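Local coordinates for AbyA5 (Verrucosispora maris, PDB 4YWF), which catalyses acetate elimination in spirotetronate biosynthesis, working as an esterase-like lyase of the alpha/beta-hydrolase superfamily, at residues 85-88 with 89-93; 157-160 with 161-164. The protein carries 4 engineered substitutions. All coordinates share one frame; numbering follows the deposited sequence.

Contact 1 of 2, residues 85-88 with 89-93. Engineered in segment 85-88: Met85 (natural residue Leu).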
loop_
_atom_site.group_PDB
_atom_site.type_symbol
_atom_site.label_atom_id
_atom_site.label_comp_id
_atom_site.label_asym_id
_atom_site.label_seq_id
_atom_site.Cartn_x
_atom_site.Cartn_y
_atom_site.Cartn_z
HETATM N N MSE A 85 -10.405 2.636 -9.946
HETATM C CA MSE A 85 -9.710 3.332 -11.036
HETATM C C MSE A 85 -10.267 4.730 -11.217
HETATM O O MSE A 85 -9.519 5.672 -11.428
HETATM C CB MSE A 85 -9.850 2.591 -12.341
HETATM C CG MSE A 85 -9.045 1.324 -12.315
HETATM SE SE MSE A 85 -7.197 1.916 -11.990
HETATM C CE MSE A 85 -6.916 1.309 -10.128
ATOM N N ALA A 86 -11.580 4.879 -11.157
ATOM C CA ALA A 86 -12.193 6.190 -11.281
ATOM C C ALA A 86 -11.664 7.271 -10.329
ATOM O O ALA A 86 -11.549 8.452 -10.676
ATOM C CB ALA A 86 -13.682 6.023 -11.076
ATOM N N ARG A 87 -11.440 6.871 -9.085
ATOM C CA ARG A 87 -10.902 7.737 -8.040
ATOM C C ARG A 87 -9.368 7.931 -8.129
ATOM O O ARG A 87 -8.842 8.879 -7.599
ATOM C CB ARG A 87 -11.341 7.144 -6.667
ATOM C CG ARG A 87 -10.420 7.401 -5.520
ATOM C CD ARG A 87 -9.630 6.245 -4.934
ATOM N NE ARG A 87 -8.738 5.413 -5.713
ATOM C CZ ARG A 87 -7.397 5.390 -5.689
ATOM N NH1 ARG A 87 -6.625 6.286 -5.014
ATOM N NH2 ARG A 87 -6.811 4.442 -6.411
ATOM N N PHE A 88 -8.655 7.023 -8.797
ATOM C CA PHE A 88 -7.213 7.131 -9.006
ATOM C C PHE A 88 -6.899 8.420 -9.730
ATOM O O PHE A 88 -7.635 8.780 -10.660
ATOM C CB PHE A 88 -6.761 5.963 -9.841
ATOM C CG PHE A 88 -5.319 5.965 -10.224
ATOM C CD1 PHE A 88 -4.900 6.630 -11.383
ATOM C CD2 PHE A 88 -4.399 5.218 -9.513
ATOM C CE1 PHE A 88 -3.578 6.597 -11.788
ATOM C CE2 PHE A 88 -3.079 5.199 -9.898
ATOM C CZ PHE A 88 -2.660 5.892 -11.043
ATOM N N PRO A 89 -5.802 9.113 -9.348
ATOM C CA PRO A 89 -4.782 8.729 -8.350
ATOM C C PRO A 89 -5.117 9.119 -6.884
ATOM O O PRO A 89 -4.542 8.583 -5.928
ATOM C CB PRO A 89 -3.542 9.417 -8.903
ATOM C CG PRO A 89 -4.112 10.775 -9.469
ATOM C CD PRO A 89 -5.422 10.346 -10.083
ATOM N N PHE A 90 -6.050 10.049 -6.698
ATOM C CA PHE A 90 -6.507 10.521 -5.384
ATOM C C PHE A 90 -7.700 11.481 -5.575
ATOM O O PHE A 90 -7.877 12.082 -6.622
ATOM C CB PHE A 90 -5.405 11.226 -4.548
ATOM C CG PHE A 90 -5.041 12.586 -5.041
ATOM C CD1 PHE A 90 -4.073 12.739 -6.052
ATOM C CD2 PHE A 90 -5.620 13.704 -4.493
ATOM C CE1 PHE A 90 -3.718 13.999 -6.537
ATOM C CE2 PHE A 90 -5.267 14.954 -4.961
ATOM C CZ PHE A 90 -4.335 15.102 -5.997
ATOM N N VAL A 91 -8.524 11.599 -4.552
ATOM C CA VAL A 91 -9.802 12.266 -4.691
ATOM C C VAL A 91 -9.608 13.772 -4.726
ATOM O O VAL A 91 -9.156 14.360 -3.764
ATOM C CB VAL A 91 -10.775 11.869 -3.571
ATOM C CG1 VAL A 91 -12.029 12.758 -3.566
ATOM C CG2 VAL A 91 -11.186 10.420 -3.739
ATOM N N ASP A 92 -9.910 14.379 -5.877
ATOM C CA ASP A 92 -9.697 15.818 -6.104
ATOM C C ASP A 92 -10.893 16.524 -6.712
ATOM O O ASP A 92 -10.798 17.682 -7.163
ATOM C CB ASP A 92 -8.463 16.015 -7.029
ATOM C CG ASP A 92 -8.697 15.564 -8.476
ATOM O OD1 ASP A 92 -9.676 14.827 -8.815
ATOM O OD2 ASP A 92 -7.844 15.926 -9.290
ATOM N N SER A 93 -12.041 15.847 -6.725
ATOM C CA SER A 93 -13.216 16.322 -7.430
ATOM C C SER A 93 -14.453 15.632 -6.863
ATOM O O SER A 93 -14.297 14.620 -6.181
ATOM C CB SER A 93 -13.140 15.914 -8.886
ATOM O OG SER A 93 -13.313 14.486 -8.996
#

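Contact 2 of 2, residues 157-160 with 161-164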
loop_
_atom_site.group_PDB
_atom_site.type_symbol
_atom_site.label_atom_id
_atom_site.label_comp_id
_atom_site.label_asym_id
_atom_site.label_seq_id
_atom_site.Cartn_x
_atom_site.Cartn_y
_atom_site.Cartn_z
ATOM N N GLN A 157 -8.074 -2.605 -2.895
ATOM C CA GLN A 157 -7.303 -3.285 -3.933
ATOM C C GLN A 157 -6.868 -4.663 -3.430
ATOM O O GLN A 157 -6.798 -5.635 -4.190
ATOM C CB GLN A 157 -6.037 -2.455 -4.249
ATOM C CG GLN A 157 -5.579 -2.513 -5.699
ATOM C CD GLN A 157 -4.119 -2.098 -5.873
ATOM O OE1 GLN A 157 -3.682 -1.055 -5.372
ATOM N NE2 GLN A 157 -3.358 -2.916 -6.589
ATOM N N TRP A 158 -6.534 -4.716 -2.138
ATOM C CA TRP A 158 -6.028 -5.927 -1.484
ATOM C C TRP A 158 -7.028 -6.710 -0.660
ATOM O O TRP A 158 -6.808 -7.876 -0.439
ATOM C CB TRP A 158 -4.879 -5.558 -0.528
ATOM C CG TRP A 158 -3.946 -4.554 -1.049
ATOM C CD1 TRP A 158 -3.781 -3.283 -0.593
ATOM C CD2 TRP A 158 -3.082 -4.699 -2.172
ATOM N NE1 TRP A 158 -2.832 -2.640 -1.346
ATOM C CE2 TRP A 158 -2.404 -3.484 -2.335
ATOM C CE3 TRP A 158 -2.827 -5.736 -3.060
ATOM C CZ2 TRP A 158 -1.453 -3.287 -3.337
ATOM C CZ3 TRP A 158 -1.858 -5.554 -4.035
ATOM C CH2 TRP A 158 -1.198 -4.327 -4.170
ATOM N N ALA A 159 -8.109 -6.074 -0.184
ATOM C CA ALA A 159 -9.029 -6.716 0.725
ATOM C C ALA A 159 -9.672 -7.993 0.221
ATOM O O ALA A 159 -9.981 -8.853 1.013
ATOM C CB ALA A 159 -10.122 -5.726 1.171
ATOM N N PRO A 160 -9.877 -8.130 -1.100
ATOM C CA PRO A 160 -10.531 -9.345 -1.537
ATOM C C PRO A 160 -9.690 -10.616 -1.221
ATOM O O PRO A 160 -10.249 -11.726 -1.158
ATOM C CB PRO A 160 -10.623 -9.154 -3.031
ATOM C CG PRO A 160 -10.611 -7.695 -3.275
ATOM C CD PRO A 160 -9.819 -7.117 -2.163
ATOM N N ILE A 161 -8.377 -10.471 -1.028
ATOM C CA ILE A 161 -7.544 -11.669 -0.712
ATOM C C ILE A 161 -7.428 -11.980 0.774
ATOM O O ILE A 161 -6.805 -12.994 1.115
ATOM C CB ILE A 161 -6.139 -11.664 -1.358
ATOM C CG1 ILE A 161 -5.304 -10.457 -0.909
ATOM C CG2 ILE A 161 -6.307 -11.734 -2.877
ATOM C CD1 ILE A 161 -3.867 -10.453 -1.461
ATOM N N LEU A 162 -8.072 -11.188 1.642
ATOM C CA LEU A 162 -8.088 -11.462 3.097
ATOM C C LEU A 162 -8.406 -12.900 3.461
ATOM O O LEU A 162 -7.742 -13.471 4.311
ATOM C CB LEU A 162 -9.013 -10.507 3.841
ATOM C CG LEU A 162 -8.471 -9.087 3.988
ATOM C CD1 LEU A 162 -9.547 -8.099 4.431
ATOM C CD2 LEU A 162 -7.298 -9.028 4.964
ATOM N N PRO A 163 -9.435 -13.493 2.861
ATOM C CA PRO A 163 -9.728 -14.886 3.284
ATOM C C PRO A 163 -8.564 -15.825 2.992
ATOM O O PRO A 163 -8.312 -16.737 3.779
ATOM C CB PRO A 163 -10.963 -15.295 2.415
ATOM C CG PRO A 163 -11.499 -14.013 1.904
ATOM C CD PRO A 163 -10.393 -12.987 1.881
ATOM N N GLU A 164 -7.881 -15.625 1.874
ATOM C CA GLU A 164 -6.767 -16.525 1.532
ATOM C C GLU A 164 -5.566 -16.289 2.436
ATOM O O GLU A 164 -4.928 -17.224 2.861
ATOM C CB GLU A 164 -6.383 -16.392 0.089
ATOM C CG GLU A 164 -7.471 -16.908 -0.834
ATOM C CD GLU A 164 -8.034 -15.826 -1.721
ATOM O OE1 GLU A 164 -7.496 -15.700 -2.831
ATOM O OE2 GLU A 164 -9.003 -15.106 -1.314
#

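Contact 1 of 2, residues 85-88 with 89-93
Arg87 NH2 is gripped by two acceptors, the side-chain Asn84 OD1 one helical turn back and the carbonyl Val152 O of a distant loop, while on the same guanidinium Arg87 NH1 comes within 3.2 Å of Pro89 O. Bends at both chi2 (-110°) and chi3 curl the charged end back over the turn that follows helix 76-87 and bring Arg87 NH1 near that carbonyl. Pro89 O lies oblique to the guanidinium. Further up the same chain, Arg87 CG rests on Val91 CG2 at 3.6 Å, the two side chains crossing at about a right angle. Phe88 is where the backbone leaves helical geometry, and the peptide to Pro89 is cis, drawing Phe88 CA and Pro89 CA to 3.0 Å. Phe88 CG is anti to its own nitrogen (chi1 176°), which sets the ring against the proline: Pro89 CA sits over one face, 3.7 Å from the Phe88 ring centroid and 24° off the normal, a CH-pi contact. Pro89 CB adds to the cover on that face, 3.9 Å above the ring plane. With a serine in place of Phe88 the ring is gone, which would probably leave Pro89 without its CH-pi partner and Tyr30 without its stack, and loosen the hold on the cis turn. Arg96 binds Phe88 O and forms a salt bridge with Asp92, and Ser93 OG caps Arg96 N. The arrangement is that of a tight helix-to-helix connection: a type VIa turn with its cis peptide between Phe88 and Pro89, following the end of helix 76-87, and a serine N-cap opening helix 94-111.

Contact 2 of 2, residues 157-160 with 161-164
Ile161 folds its longer branch onto the carbonyl of Trp158, with Ile161 CG1 only 3.0 Å from Trp158 O, a tight approach for a carbon. The cause is chi1 at 60°, which places CG1 between the backbone nitrogen and the carbonyl carbon; CG2 takes the site beside the nitrogen, and the extended chi2 carries CD1 away from that oxygen. The same oxygen also accepts the hydrogen bond Ile161 N to Trp158 O, 3.1 Å long, with the donor well above the carbonyl plane. One residue on, Leu162 N bonds to Ala159 O at 3.1 Å, nearly straight (163°) but with the donor raised still further from that carbonyl's plane. Two successive bonds of this i+3 kind make a 3-10 turn, which runs directly into helix 162-167. Strand 143-148, this helix and strand 171-174, its parallel neighbour in the sheet, form a beta-alpha-beta crossover of the alpha/beta-hydrolase fold. Leu162 has CG beside its own backbone nitrogen and turned from the carbonyl carbon, and this brings Leu162 CG to 3.3 Å from Ala159 O and Leu162 CD1 to 4.1 Å from Ala159 CB. The two apolar groups share a buried side, both touching Trp132 of strand 127-134, while Leu162 also reaches Ala172 and Val174 of strand 171-174. Pro163 has no N-H to offer Pro160 O and sets its ring there instead, Pro163 CD packing on Pro160 O at 3.3 Å. The carboxylate of Glu164 turns back toward the same carbonyl, Glu164 OE2 standing 3.6 Å from Pro160 O, two acceptors that merely lie near each other.

In the fold
Both contacts are local turns at helix ends, and helix 94-111 is their common neighbour: contact 1 leads into its start, whereas contact 2 lays Ala159 and Pro160 against Phe107 further along it. Their centres are 21 Å apart and their nearest atoms about 6 Å, without touching. Contact 1, although farther from the centre of the chain, is the more buried, joining the successive helices 76-87 and 94-111, with helices 59-72 and 258-268 around it, through an arginine, a cis-proline and an aromatic face. Contact 2 belongs to the sheet's own crossover; it relies on backbone hydrogen bonds, with apolar side chains facing the strands and Ile161 exposed.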